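Local coordinates for protein CRISPR system Cmr subunit Cmr6 (Pyrococcus furiosus, PDB 4W8V) that caps one end of the type III-B Cmr ribonucleoprotein complex together with Cmr1 and binds RNA in CRISPR defence against mobile genetic elements, at residues P48-S53 against V201-A206; L62-L67 against A87-D92; L114-E119 against T215-S220; I130-T135 against G140-F145. All blocks are in the same frame, centred on the assembly; numbering follows the deposited sequence.

Contacts 1 and 2 are buried and mostly apolar, and both draw on helix 52-68. Contact 1 uses the turn that leads into this helix. Contact 2 uses its later turns and lies on the opposite side of the chain's centre. Contacts 3 and 4 are only partly buried. Contact 4 reaches the same antiparallel sheet as contact 1, because strands 143-149 and 202-209 are neighbours. Contacts 3 and 4 meet where Ala218 packs on Ile132 and Val142. The chemistry differs too. Contacts 1 and 2 rest on rings and aliphatic carbons. Contact 3 sets an isoleucine and a phenylalanine against a lysine shaft and a serine. Contact 4 adds a salt bridge, a backbone hydrogen bond and a bridging water.

Contact 1: residues P48-S53 against V201-A206; sequences PYIPGS and VPFLVA
Ile50 and Phe203 carry this contact, and the phenyl ring of Phe203 is its centre. The methyl CD1 of Ile50 sits over one face of that ring, displaced toward the rim. CD1 lies 4.0 Å from the centroid of the Phe203 ring, 25° off the ring normal, which is a CH-pi contact. The closest carbons are Ile50 CD1 and Phe203 CD2, at 3.7 Å. Phe203 holds CG opposite its carbonyl carbon (chi1 -75°), and the ring rises from the strand to meet the 48-53 segment. The two side chains cross at about a right angle, and the methyl end of Ile50 is what meets the ring. A second element comes in at the ring edge. The carbonyl oxygen of Pro48 lies in the ring plane, with Pro48 O 3.5 Å from Phe203 CE2. This places a polar atom beside the slightly positive rim of the ring.

The packing thins out at Tyr49. Its CA approaches the ring edge, at 4.2 Å from Phe203 CE2, but its phenol leads away from the strand and is partly exposed.

Around this core, Phe203 also touches Leu25 of strand 25-28 and Pro149 of strand 143-149. Ile50 shares a backbone hydrogen bond with Ala147, and Pro51 is the N-cap of helix 52-68. The contact thus joins the turn before that helix to strand 202-209 of the four-stranded antiparallel sheet of the RAMP fold, beside its sheet neighbour 143-149.

Contact 2: residues L62-L67 against A87-D92; sequences LTYYVL and AFMKGD
A helix-helix interface of the RAMP domain is formed here, where Tyr64 and Leu67 of helix 52-68 pack against Phe88 and Met89 near the end of helix 77-90. The Tyr64 ring lies beside Phe88, and its CE1 is 3.3 Å from Phe88 CB. The two rings are near parallel, with planes at 27°. They are slid apart, with centroids 5.5 Å from each other, so they overlap little. The touching is done by Tyr64 CE1 against CB and CG of Phe88, obliquely to both rings. Leu67 fills in further along the helix. Its CD1 reaches Phe88 CE2 at 3.7 Å, and the two side chains cross at about a right angle.

Tyr64, Leu67 and Phe88 are buried, while Met89 lies on the solvent side, at the phenol end of Tyr64. With CG opposite its carbonyl carbon (chi1 -61°), Met89 CG lies 3.2 Å from Tyr64 OH, a tight approach. The sulfur follows: Met89 SD stands 3.7 Å from Tyr64 CE2 and 5.0 Å from the centroid of the Tyr64 ring. It comes in obliquely to the ring, as a Met-aromatic contact.

Phe88 and Leu67 also rest on Ile126 and Leu129 of helix 122-133, which adds a third helix to the apolar cluster. The chemistry implies that dispersion and shape hold the two helices together here, while the hydroxyl of Tyr64 finds a hydrogen-bond partner, Arg60 NH1, one turn back.

Contact 3: residues L114-E119 against T215-S220; sequences LRIFGE and TEKAFS
Ile116 and Phe117, at the end of helix 108-116, pack on Lys217 and Ser220 in a partly buried, largely apolar contact. Helix 212-228 follows strand 202-209, in the position of the second helix of a ferredoxin-like fold. The strand order of the main sheet is consistent with that fold, which is familiar from RAMP proteins. Helix 108-116 belongs to the long stretch between the first two strands of this sheet. The backbones come close: the CA atoms of Ile116 and Lys217 are 6.2 Å apart.

CG2 of Ile116 rests mainly on the backbone and CB of Lys217, with Ile116 CG2 3.8 Å from Lys217 O and 3.9 Å from Lys217 CB. It also nears Ser220 CB. Phe117 is the first residue to leave the helical path, and its ring reaches across to the lysine shaft. Lys217 is extended beyond CG. Its CD meets the ring obliquely, 3.7 Å from Phe117 CD1. The charged end runs on past the ring to a salt bridge between Lys217 NZ and Glu128 OE1 on helix 122-133. The aliphatic part of the lysine is therefore used for packing and its tip for charge pairing. Phe117 also touches Ile125 and Leu129 of that helix, so the three helices meet here.

The closest approach to the serine is made by CD1. With CG1 set opposite the carbonyl carbon (chi1 -48°), Ile116 CD1 comes to 3.5 Å from Ser220 CB.

Contact 4: residues I130-T135 against G140-F145; sequences IRIFGT and GEVVFF
The backbones of Arg131 and Glu141 are joined where the chain leaves helix 122-133 and turns back: Glu141 N donates to Arg131 O over a short 2.6 Å, nearly straight and almost in line with the carbonyl. Gly134 is the first residue to leave the helix, with positive phi (85°), and its CA lies 3.6 Å from Gly140 N. A water links two further carbonyls, donating to Ile132 O at 2.7 Å and to Val142 O.

The side chains of Arg131 and Glu141 reinforce the link. Arg131 presents NE and NH2 side-on, and both bind Glu141 OE1. Arg131 NE is 2.9 Å from Glu141 OE1, and the NH2 bond is longer, at 3.2 Å. Glu141 OE1 lies near the guanidinium plane, and the guanidinium and carboxylate planes are 53° apart. NE meets OE1 from above the carboxylate plane, NH2 nearly along the C-O axis. Arg131 NH2 has a second acid partner in Asp211 OD2.

The other side chains are apolar. Phe133 and Phe144 lie almost parallel but slid apart. Phe133 CE1 is 3.6 Å from Phe144 CZ, while Ile132 CG2 meets the edge of the Phe144 ring. The bridging water also lies at the edge of that ring. Val142 and Ile132 pack on Leu214 of helix 212-228.

The chemistry divides the contact in two. An ion pair with two acids around one arginine lies on the more exposed side, where it would probably favour the charged form of Arg131. The backbone bond and the water bridge lie beside it, and the rings join the helix end to strand 143-149.

Contact 1: residues P48-S53 against V201-A206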
loop_
_atom_site.group_PDB
_atom_site.type_symbol
_atom_site.label_atom_id
_atom_site.label_comp_id
_atom_site.label_asym_id
_atom_site.label_seq_id
_atom_site.Cartn_x
_atom_site.Cartn_y
_atom_site.Cartn_z
ATOM N N PRO A 48 12.067 -4.172 -11.634
ATOM C CA PRO A 48 12.286 -4.271 -10.189
ATOM C C PRO A 48 11.056 -4.784 -9.448
ATOM O O PRO A 48 9.989 -4.922 -10.027
ATOM C CB PRO A 48 12.612 -2.829 -9.801
ATOM C CG PRO A 48 11.859 -2.020 -10.796
ATOM C CD PRO A 48 11.962 -2.763 -12.069
ATOM N N TYR A 49 11.189 -5.106 -8.175
ATOM C CA TYR A 49 10.013 -5.519 -7.421
ATOM C C TYR A 49 9.405 -4.362 -6.653
ATOM O O TYR A 49 9.955 -3.259 -6.616
ATOM C CB TYR A 49 10.351 -6.653 -6.446
ATOM C CG TYR A 49 11.328 -6.280 -5.344
ATOM C CD1 TYR A 49 10.883 -5.938 -4.071
ATOM C CD2 TYR A 49 12.694 -6.307 -5.572
ATOM C CE1 TYR A 49 11.775 -5.626 -3.057
ATOM C CE2 TYR A 49 13.602 -5.999 -4.561
ATOM C CZ TYR A 49 13.139 -5.664 -3.308
ATOM O OH TYR A 49 14.055 -5.377 -2.311
ATOM N N ILE A 50 8.246 -4.636 -6.058
ATOM C CA ILE A 50 7.563 -3.697 -5.176
ATOM C C ILE A 50 7.740 -4.160 -3.748
ATOM O O ILE A 50 7.241 -5.225 -3.380
ATOM C CB ILE A 50 6.064 -3.623 -5.493
ATOM C CG1 ILE A 50 5.837 -3.122 -6.926
ATOM C CG2 ILE A 50 5.355 -2.763 -4.468
ATOM C CD1 ILE A 50 4.741 -3.879 -7.675
ATOM N N PRO A 51 8.441 -3.359 -2.927
ATOM C CA PRO A 51 8.703 -3.713 -1.528
ATOM C C PRO A 51 7.420 -3.937 -0.731
ATOM O O PRO A 51 6.456 -3.193 -0.857
ATOM C CB PRO A 51 9.469 -2.499 -0.989
ATOM C CG PRO A 51 9.954 -1.770 -2.163
ATOM C CD PRO A 51 9.020 -2.056 -3.291
ATOM N N GLY A 52 7.414 -4.969 0.090
ATOM C CA GLY A 52 6.258 -5.268 0.916
ATOM C C GLY A 52 5.938 -4.163 1.914
ATOM O O GLY A 52 4.806 -4.048 2.388
ATOM N N SER A 53 6.944 -3.361 2.253
ATOM C CA SER A 53 6.738 -2.226 3.142
ATOM C C SER A 53 5.919 -1.168 2.413
ATOM O O SER A 53 5.087 -0.493 3.018
ATOM C CB SER A 53 8.079 -1.657 3.638
ATOM O OG SER A 53 8.835 -1.074 2.584
ATOM N N VAL A 201 2.598 -6.302 -16.992
ATOM C CA VAL A 201 3.717 -7.019 -16.415
ATOM C C VAL A 201 3.190 -7.742 -15.179
ATOM O O VAL A 201 2.502 -7.149 -14.353
ATOM C CB VAL A 201 4.868 -6.069 -16.082
ATOM C CG1 VAL A 201 5.958 -6.798 -15.317
ATOM C CG2 VAL A 201 5.411 -5.426 -17.383
ATOM N N PRO A 202 3.450 -9.050 -15.087
ATOM C CA PRO A 202 2.871 -9.842 -14.000
ATOM C C PRO A 202 3.691 -9.825 -12.712
ATOM O O PRO A 202 4.911 -9.982 -12.762
ATOM C CB PRO A 202 2.826 -11.250 -14.584
ATOM C CG PRO A 202 3.880 -11.273 -15.626
ATOM C CD PRO A 202 4.021 -9.890 -16.158
ATOM N N PHE A 203 3.008 -9.632 -11.581
ATOM C CA PHE A 203 3.616 -9.661 -10.263
ATOM C C PHE A 203 2.898 -10.676 -9.390
ATOM O O PHE A 203 1.685 -10.827 -9.473
ATOM C CB PHE A 203 3.575 -8.267 -9.584
ATOM C CG PHE A 203 4.568 -7.296 -10.140
ATOM C CD1 PHE A 203 4.349 -6.691 -11.362
ATOM C CD2 PHE A 203 5.725 -6.992 -9.445
ATOM C CE1 PHE A 203 5.275 -5.811 -11.887
ATOM C CE2 PHE A 203 6.656 -6.109 -9.956
ATOM C CZ PHE A 203 6.435 -5.517 -11.172
ATOM N N LEU A 204 3.655 -11.365 -8.543
ATOM C CA LEU A 204 3.065 -12.145 -7.468
ATOM C C LEU A 204 2.940 -11.286 -6.205
ATOM O O LEU A 204 3.888 -10.638 -5.790
ATOM C CB LEU A 204 3.905 -13.382 -7.182
ATOM C CG LEU A 204 3.247 -14.452 -6.320
ATOM C CD1 LEU A 204 2.240 -15.232 -7.149
ATOM C CD2 LEU A 204 4.297 -15.370 -5.765
ATOM N N VAL A 205 1.767 -11.316 -5.591
ATOM C CA VAL A 205 1.454 -10.498 -4.433
ATOM C C VAL A 205 0.933 -11.389 -3.318
ATOM O O VAL A 205 0.048 -12.216 -3.550
ATOM C CB VAL A 205 0.393 -9.436 -4.770
ATOM C CG1 VAL A 205 -0.038 -8.679 -3.521
ATOM C CG2 VAL A 205 0.906 -8.480 -5.861
ATOM N N ALA A 206 1.467 -11.237 -2.111
ATOM C CA ALA A 206 1.115 -12.154 -1.038
ATOM C C ALA A 206 1.221 -11.557 0.352
ATOM O O ALA A 206 2.025 -10.670 0.602
ATOM C CB ALA A 206 2.000 -13.398 -1.119
#

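Contact 2: residues L62-L67 against A87-D92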
loop_
_atom_site.group_PDB
_atom_site.type_symbol
_atom_site.label_atom_id
_atom_site.label_comp_id
_atom_site.label_asym_id
_atom_site.label_seq_id
_atom_site.Cartn_x
_atom_site.Cartn_y
_atom_site.Cartn_z
ATOM N N LEU A 62 -4.939 3.416 3.104
ATOM C CA LEU A 62 -6.319 3.143 2.738
ATOM C C LEU A 62 -7.211 3.120 3.968
ATOM O O LEU A 62 -8.272 3.756 3.988
ATOM C CB LEU A 62 -6.414 1.809 1.994
ATOM C CG LEU A 62 -7.808 1.262 1.688
ATOM C CD1 LEU A 62 -8.620 2.232 0.866
ATOM C CD2 LEU A 62 -7.692 -0.070 0.960
ATOM N N THR A 63 -6.770 2.403 5.002
ATOM C CA THR A 63 -7.605 2.216 6.181
ATOM C C THR A 63 -7.714 3.479 7.032
ATOM O O THR A 63 -8.705 3.661 7.733
ATOM C CB THR A 63 -7.092 1.061 7.066
ATOM O OG1 THR A 63 -5.906 1.469 7.749
ATOM C CG2 THR A 63 -6.789 -0.169 6.210
ATOM N N TYR A 64 -6.707 4.346 6.991
ATOM C CA TYR A 64 -6.784 5.584 7.768
ATOM C C TYR A 64 -7.730 6.533 7.062
ATOM O O TYR A 64 -8.406 7.334 7.688
ATOM C CB TYR A 64 -5.421 6.246 7.939
ATOM C CG TYR A 64 -4.343 5.349 8.482
ATOM C CD1 TYR A 64 -4.645 4.293 9.322
ATOM C CD2 TYR A 64 -3.013 5.560 8.144
ATOM C CE1 TYR A 64 -3.660 3.478 9.810
ATOM C CE2 TYR A 64 -2.023 4.756 8.634
ATOM C CZ TYR A 64 -2.348 3.717 9.466
ATOM O OH TYR A 64 -1.356 2.911 9.950
ATOM N N TYR A 65 -7.743 6.431 5.739
ATOM C CA TYR A 65 -8.601 7.240 4.904
ATOM C C TYR A 65 -10.069 6.901 5.141
ATOM O O TYR A 65 -10.910 7.787 5.324
ATOM C CB TYR A 65 -8.222 7.042 3.445
ATOM C CG TYR A 65 -9.013 7.846 2.451
ATOM C CD1 TYR A 65 -10.188 7.341 1.886
ATOM C CD2 TYR A 65 -8.572 9.090 2.041
ATOM C CE1 TYR A 65 -10.910 8.074 0.955
ATOM C CE2 TYR A 65 -9.285 9.835 1.113
ATOM C CZ TYR A 65 -10.447 9.322 0.570
ATOM O OH TYR A 65 -11.145 10.068 -0.354
ATOM N N VAL A 66 -10.372 5.613 5.139
ATOM C CA VAL A 66 -11.730 5.145 5.357
ATOM C C VAL A 66 -12.196 5.453 6.783
ATOM O O VAL A 66 -13.310 5.940 6.990
ATOM C CB VAL A 66 -11.827 3.627 5.074
ATOM C CG1 VAL A 66 -13.063 3.031 5.709
ATOM C CG2 VAL A 66 -11.788 3.379 3.576
ATOM N N LEU A 67 -11.337 5.188 7.765
ATOM C CA LEU A 67 -11.719 5.341 9.168
ATOM C C LEU A 67 -11.888 6.800 9.578
ATOM O O LEU A 67 -12.510 7.090 10.603
ATOM C CB LEU A 67 -10.695 4.663 10.078
ATOM C CG LEU A 67 -10.922 3.155 10.248
ATOM C CD1 LEU A 67 -9.846 2.513 11.125
ATOM C CD2 LEU A 67 -12.302 2.913 10.829
ATOM N N ALA A 87 -2.716 8.182 15.062
ATOM C CA ALA A 87 -3.149 7.286 16.127
ATOM C C ALA A 87 -2.674 5.867 15.885
ATOM O O ALA A 87 -2.078 5.249 16.757
ATOM C CB ALA A 87 -4.650 7.307 16.262
ATOM N N PHE A 88 -2.946 5.338 14.701
ATOM C CA PHE A 88 -2.524 3.984 14.416
ATOM C C PHE A 88 -0.999 3.844 14.397
ATOM O O PHE A 88 -0.464 2.849 14.875
ATOM C CB PHE A 88 -3.110 3.519 13.094
ATOM C CG PHE A 88 -4.440 2.833 13.229
ATOM C CD1 PHE A 88 -4.506 1.469 13.488
ATOM C CD2 PHE A 88 -5.622 3.537 13.077
ATOM C CE1 PHE A 88 -5.721 0.819 13.610
ATOM C CE2 PHE A 88 -6.843 2.887 13.190
ATOM C CZ PHE A 88 -6.888 1.525 13.462
ATOM N N MET A 89 -0.303 4.844 13.866
ATOM C CA MET A 89 1.130 4.709 13.640
ATOM C C MET A 89 2.010 5.147 14.823
ATOM O O MET A 89 3.116 4.619 14.998
ATOM C CB MET A 89 1.535 5.482 12.379
ATOM C CG MET A 89 0.844 4.984 11.103
ATOM S SD MET A 89 1.480 5.699 9.560
ATOM C CE MET A 89 3.067 4.867 9.470
ATOM N N LYS A 90 1.530 6.091 15.628
ATOM C CA LYS A 90 2.350 6.675 16.688
ATOM C C LYS A 90 1.785 6.448 18.088
ATOM O O LYS A 90 2.536 6.287 19.049
ATOM C CB LYS A 90 2.527 8.181 16.448
ATOM C CG LYS A 90 3.454 8.516 15.295
ATOM C CD LYS A 90 3.179 9.904 14.740
ATOM C CE LYS A 90 3.411 10.996 15.770
ATOM N NZ LYS A 90 3.120 12.349 15.211
ATOM N N GLY A 91 0.462 6.432 18.203
ATOM C CA GLY A 91 -0.173 6.320 19.501
ATOM C C GLY A 91 -0.972 5.052 19.695
ATOM O O GLY A 91 -0.626 3.995 19.159
ATOM N N ASP A 92 -2.039 5.166 20.479
ATOM C CA ASP A 92 -2.957 4.069 20.742
ATOM C C ASP A 92 -4.225 4.281 19.932
ATOM O O ASP A 92 -5.025 5.153 20.258
ATOM C CB ASP A 92 -3.283 3.990 22.240
ATOM C CG ASP A 92 -4.143 2.786 22.600
ATOM O OD1 ASP A 92 -4.560 2.029 21.697
ATOM O OD2 ASP A 92 -4.408 2.603 23.807
#

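Contact 3: residues L114-E119 against T215-S220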
loop_
_atom_site.group_PDB
_atom_site.type_symbol
_atom_site.label_atom_id
_atom_site.label_comp_id
_atom_site.label_asym_id
_atom_site.label_seq_id
_atom_site.Cartn_x
_atom_site.Cartn_y
_atom_site.Cartn_z
ATOM N N LEU A 114 -15.983 -2.052 4.482
ATOM C CA LEU A 114 -16.955 -2.681 5.362
ATOM C C LEU A 114 -17.384 -4.051 4.852
ATOM O O LEU A 114 -17.794 -4.903 5.635
ATOM C CB LEU A 114 -18.171 -1.764 5.521
ATOM C CG LEU A 114 -17.834 -0.525 6.338
ATOM C CD1 LEU A 114 -18.913 0.544 6.196
ATOM C CD2 LEU A 114 -17.633 -0.925 7.792
ATOM N N ARG A 115 -17.286 -4.263 3.543
ATOM C CA ARG A 115 -17.598 -5.571 2.975
ATOM C C ARG A 115 -16.573 -6.611 3.430
ATOM O O ARG A 115 -16.934 -7.757 3.693
ATOM C CB ARG A 115 -17.660 -5.507 1.448
ATOM C CG ARG A 115 -18.837 -4.707 0.910
ATOM C CD ARG A 115 -18.956 -4.825 -0.605
ATOM N NE ARG A 115 -18.671 -3.570 -1.302
ATOM C CZ ARG A 115 -19.592 -2.678 -1.658
ATOM N NH1 ARG A 115 -20.873 -2.889 -1.382
ATOM N NH2 ARG A 115 -19.234 -1.571 -2.293
ATOM N N ILE A 116 -15.308 -6.204 3.538
ATOM C CA ILE A 116 -14.254 -7.110 3.993
ATOM C C ILE A 116 -14.505 -7.557 5.428
ATOM O O ILE A 116 -14.362 -8.739 5.757
ATOM C CB ILE A 116 -12.837 -6.477 3.952
ATOM C CG1 ILE A 116 -12.538 -5.772 2.621
ATOM C CG2 ILE A 116 -11.782 -7.517 4.273
ATOM C CD1 ILE A 116 -12.740 -6.604 1.418
ATOM N N PHE A 117 -14.884 -6.611 6.280
ATOM C CA PHE A 117 -14.966 -6.891 7.707
ATOM C C PHE A 117 -16.352 -7.293 8.191
ATOM O O PHE A 117 -16.647 -7.167 9.377
ATOM C CB PHE A 117 -14.464 -5.685 8.487
ATOM C CG PHE A 117 -12.990 -5.496 8.371
ATOM C CD1 PHE A 117 -12.125 -6.285 9.110
ATOM C CD2 PHE A 117 -12.459 -4.572 7.493
ATOM C CE1 PHE A 117 -10.759 -6.136 8.993
ATOM C CE2 PHE A 117 -11.096 -4.424 7.369
ATOM C CZ PHE A 117 -10.243 -5.208 8.119
ATOM N N GLY A 118 -17.175 -7.788 7.268
ATOM C CA GLY A 118 -18.497 -8.317 7.565
ATOM C C GLY A 118 -19.286 -7.652 8.679
ATOM O O GLY A 118 -19.334 -6.424 8.787
ATOM N N GLU A 119 -19.891 -8.482 9.524
ATOM C CA GLU A 119 -20.787 -8.011 10.572
ATOM C C GLU A 119 -20.049 -7.709 11.869
ATOM O O GLU A 119 -20.593 -7.904 12.954
ATOM N N THR A 215 -5.537 -13.002 7.906
ATOM C CA THR A 215 -4.631 -12.833 6.783
ATOM C C THR A 215 -5.405 -12.618 5.487
ATOM O O THR A 215 -5.008 -11.813 4.642
ATOM C CB THR A 215 -3.695 -14.054 6.655
ATOM O OG1 THR A 215 -2.925 -14.173 7.855
ATOM C CG2 THR A 215 -2.754 -13.911 5.473
ATOM N N GLU A 216 -6.520 -13.325 5.342
ATOM C CA GLU A 216 -7.343 -13.191 4.144
ATOM C C GLU A 216 -7.918 -11.790 4.007
ATOM O O GLU A 216 -7.965 -11.242 2.908
ATOM C CB GLU A 216 -8.471 -14.220 4.143
ATOM C CG GLU A 216 -8.045 -15.575 3.605
ATOM C CD GLU A 216 -9.146 -16.613 3.678
ATOM O OE1 GLU A 216 -10.110 -16.414 4.452
ATOM O OE2 GLU A 216 -9.038 -17.631 2.961
ATOM N N LYS A 217 -8.361 -11.227 5.129
ATOM C CA LYS A 217 -8.874 -9.871 5.155
ATOM C C LYS A 217 -7.790 -8.903 4.700
ATOM O O LYS A 217 -8.044 -8.004 3.897
ATOM C CB LYS A 217 -9.361 -9.509 6.553
ATOM C CG LYS A 217 -10.529 -10.345 7.021
ATOM C CD LYS A 217 -11.130 -9.781 8.291
ATOM C CE LYS A 217 -12.220 -10.699 8.837
ATOM N NZ LYS A 217 -12.808 -10.170 10.101
ATOM N N ALA A 218 -6.579 -9.122 5.209
ATOM C CA ALA A 218 -5.413 -8.326 4.853
ATOM C C ALA A 218 -5.197 -8.327 3.349
ATOM O O ALA A 218 -4.947 -7.288 2.734
ATOM C CB ALA A 218 -4.165 -8.848 5.570
ATOM N N PHE A 219 -5.311 -9.504 2.764
ATOM C CA PHE A 219 -5.133 -9.678 1.334
ATOM C C PHE A 219 -6.167 -8.874 0.554
ATOM O O PHE A 219 -5.880 -8.328 -0.508
ATOM C CB PHE A 219 -5.224 -11.166 0.971
ATOM C CG PHE A 219 -4.910 -11.451 -0.467
ATOM C CD1 PHE A 219 -3.600 -11.406 -0.928
ATOM C CD2 PHE A 219 -5.919 -11.739 -1.364
ATOM C CE1 PHE A 219 -3.307 -11.647 -2.256
ATOM C CE2 PHE A 219 -5.634 -11.997 -2.698
ATOM C CZ PHE A 219 -4.325 -11.951 -3.143
ATOM N N SER A 220 -7.371 -8.801 1.101
ATOM C CA SER A 220 -8.470 -8.119 0.440
ATOM C C SER A 220 -8.244 -6.612 0.470
ATOM O O SER A 220 -8.550 -5.904 -0.482
ATOM C CB SER A 220 -9.794 -8.485 1.110
ATOM O OG SER A 220 -10.220 -9.765 0.697
#

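Contact 4: residues I130-T135 against G140-F145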
loop_
_atom_site.group_PDB
_atom_site.type_symbol
_atom_site.label_atom_id
_atom_site.label_comp_id
_atom_site.label_asym_id
_atom_site.label_seq_id
_atom_site.Cartn_x
_atom_site.Cartn_y
_atom_site.Cartn_z
ATOM N N ILE A 130 -5.267 -3.468 14.320
ATOM C CA ILE A 130 -4.138 -3.477 15.233
ATOM C C ILE A 130 -3.324 -4.760 15.022
ATOM O O ILE A 130 -2.103 -4.721 14.948
ATOM C CB ILE A 130 -4.593 -3.358 16.703
ATOM C CG1 ILE A 130 -5.050 -1.924 16.998
ATOM C CG2 ILE A 130 -3.461 -3.728 17.651
ATOM C CD1 ILE A 130 -5.683 -1.745 18.365
ATOM N N ARG A 131 -4.002 -5.891 14.884
ATOM C CA ARG A 131 -3.299 -7.152 14.688
ATOM C C ARG A 131 -2.636 -7.262 13.311
ATOM O O ARG A 131 -1.538 -7.796 13.193
ATOM C CB ARG A 131 -4.258 -8.323 14.903
ATOM C CG ARG A 131 -4.785 -8.413 16.325
ATOM C CD ARG A 131 -5.840 -9.483 16.429
ATOM N NE ARG A 131 -5.351 -10.719 15.839
ATOM C CZ ARG A 131 -6.121 -11.624 15.253
ATOM N NH1 ARG A 131 -7.434 -11.437 15.179
ATOM N NH2 ARG A 131 -5.570 -12.716 14.738
ATOM N N ILE A 132 -3.302 -6.759 12.276
ATOM C CA ILE A 132 -2.776 -6.854 10.917
ATOM C C ILE A 132 -1.486 -6.058 10.740
ATOM O O ILE A 132 -0.486 -6.592 10.248
ATOM C CB ILE A 132 -3.823 -6.383 9.887
ATOM C CG1 ILE A 132 -4.956 -7.408 9.784
ATOM C CG2 ILE A 132 -3.193 -6.175 8.513
ATOM C CD1 ILE A 132 -6.082 -6.991 8.857
ATOM N N PHE A 133 -1.508 -4.796 11.169
ATOM C CA PHE A 133 -0.421 -3.858 10.906
ATOM C C PHE A 133 0.528 -3.683 12.095
ATOM O O PHE A 133 1.702 -3.343 11.924
ATOM C CB PHE A 133 -0.993 -2.491 10.508
ATOM C CG PHE A 133 -1.806 -2.521 9.248
ATOM C CD1 PHE A 133 -1.186 -2.633 8.011
ATOM C CD2 PHE A 133 -3.191 -2.437 9.292
ATOM C CE1 PHE A 133 -1.928 -2.664 6.843
ATOM C CE2 PHE A 133 -3.933 -2.468 8.120
ATOM C CZ PHE A 133 -3.297 -2.586 6.901
ATOM N N GLY A 134 0.012 -3.919 13.295
ATOM C CA GLY A 134 0.772 -3.697 14.508
ATOM C C GLY A 134 0.655 -2.254 14.935
ATOM O O GLY A 134 0.072 -1.439 14.233
ATOM N N THR A 135 1.191 -1.945 16.109
ATOM C CA THR A 135 1.257 -0.581 16.613
ATOM C C THR A 135 2.612 -0.342 17.261
ATOM O O THR A 135 3.536 -1.136 17.109
ATOM C CB THR A 135 0.159 -0.286 17.649
ATOM O OG1 THR A 135 0.327 -1.140 18.784
ATOM C CG2 THR A 135 -1.223 -0.508 17.059
ATOM N N GLY A 140 2.799 -6.637 14.600
ATOM C CA GLY A 140 1.856 -7.009 13.563
ATOM C C GLY A 140 1.903 -8.509 13.340
ATOM O O GLY A 140 2.968 -9.112 13.379
ATOM N N GLU A 141 0.746 -9.111 13.103
ATOM C CA GLU A 141 0.647 -10.556 12.971
ATOM C C GLU A 141 0.493 -10.988 11.526
ATOM O O GLU A 141 0.149 -12.131 11.251
ATOM C CB GLU A 141 -0.530 -11.079 13.783
ATOM C CG GLU A 141 -0.500 -10.649 15.232
ATOM C CD GLU A 141 -1.760 -11.042 15.966
ATOM O OE1 GLU A 141 -2.630 -11.699 15.341
ATOM O OE2 GLU A 141 -1.871 -10.687 17.162
ATOM N N VAL A 142 0.738 -10.066 10.604
ATOM C CA VAL A 142 0.678 -10.377 9.184
ATOM C C VAL A 142 1.947 -9.909 8.492
ATOM O O VAL A 142 2.437 -8.809 8.726
ATOM C CB VAL A 142 -0.556 -9.737 8.503
ATOM C CG1 VAL A 142 -0.499 -9.941 6.997
ATOM C CG2 VAL A 142 -1.838 -10.343 9.060
ATOM N N VAL A 143 2.496 -10.775 7.660
ATOM C CA VAL A 143 3.695 -10.470 6.914
ATOM C C VAL A 143 3.283 -9.905 5.573
ATOM O O VAL A 143 2.475 -10.511 4.862
ATOM C CB VAL A 143 4.569 -11.732 6.722
ATOM C CG1 VAL A 143 5.758 -11.444 5.815
ATOM C CG2 VAL A 143 5.026 -12.254 8.070
ATOM N N PHE A 144 3.811 -8.734 5.241
ATOM C CA PHE A 144 3.569 -8.164 3.936
ATOM C C PHE A 144 4.762 -8.456 3.059
ATOM O O PHE A 144 5.756 -7.727 3.094
ATOM C CB PHE A 144 3.305 -6.665 4.025
ATOM C CG PHE A 144 1.955 -6.332 4.573
ATOM C CD1 PHE A 144 1.742 -6.255 5.947
ATOM C CD2 PHE A 144 0.891 -6.102 3.716
ATOM C CE1 PHE A 144 0.481 -5.966 6.442
ATOM C CE2 PHE A 144 -0.361 -5.804 4.204
ATOM C CZ PHE A 144 -0.568 -5.749 5.567
ATOM N N PHE A 145 4.648 -9.534 2.280
ATOM C CA PHE A 145 5.720 -9.970 1.396
ATOM C C PHE A 145 5.952 -8.980 0.291
ATOM O O PHE A 145 5.069 -8.197 -0.071
ATOM C CB PHE A 145 5.423 -11.340 0.760
ATOM C CG PHE A 145 5.371 -12.474 1.740
ATOM C CD1 PHE A 145 6.516 -12.913 2.375
ATOM C CD2 PHE A 145 4.172 -13.113 2.008
ATOM C CE1 PHE A 145 6.469 -13.954 3.274
ATOM C CE2 PHE A 145 4.103 -14.147 2.904
ATOM C CZ PHE A 145 5.255 -14.581 3.541
HETATM O O HOH W 1 2.147 -6.268 9.972
#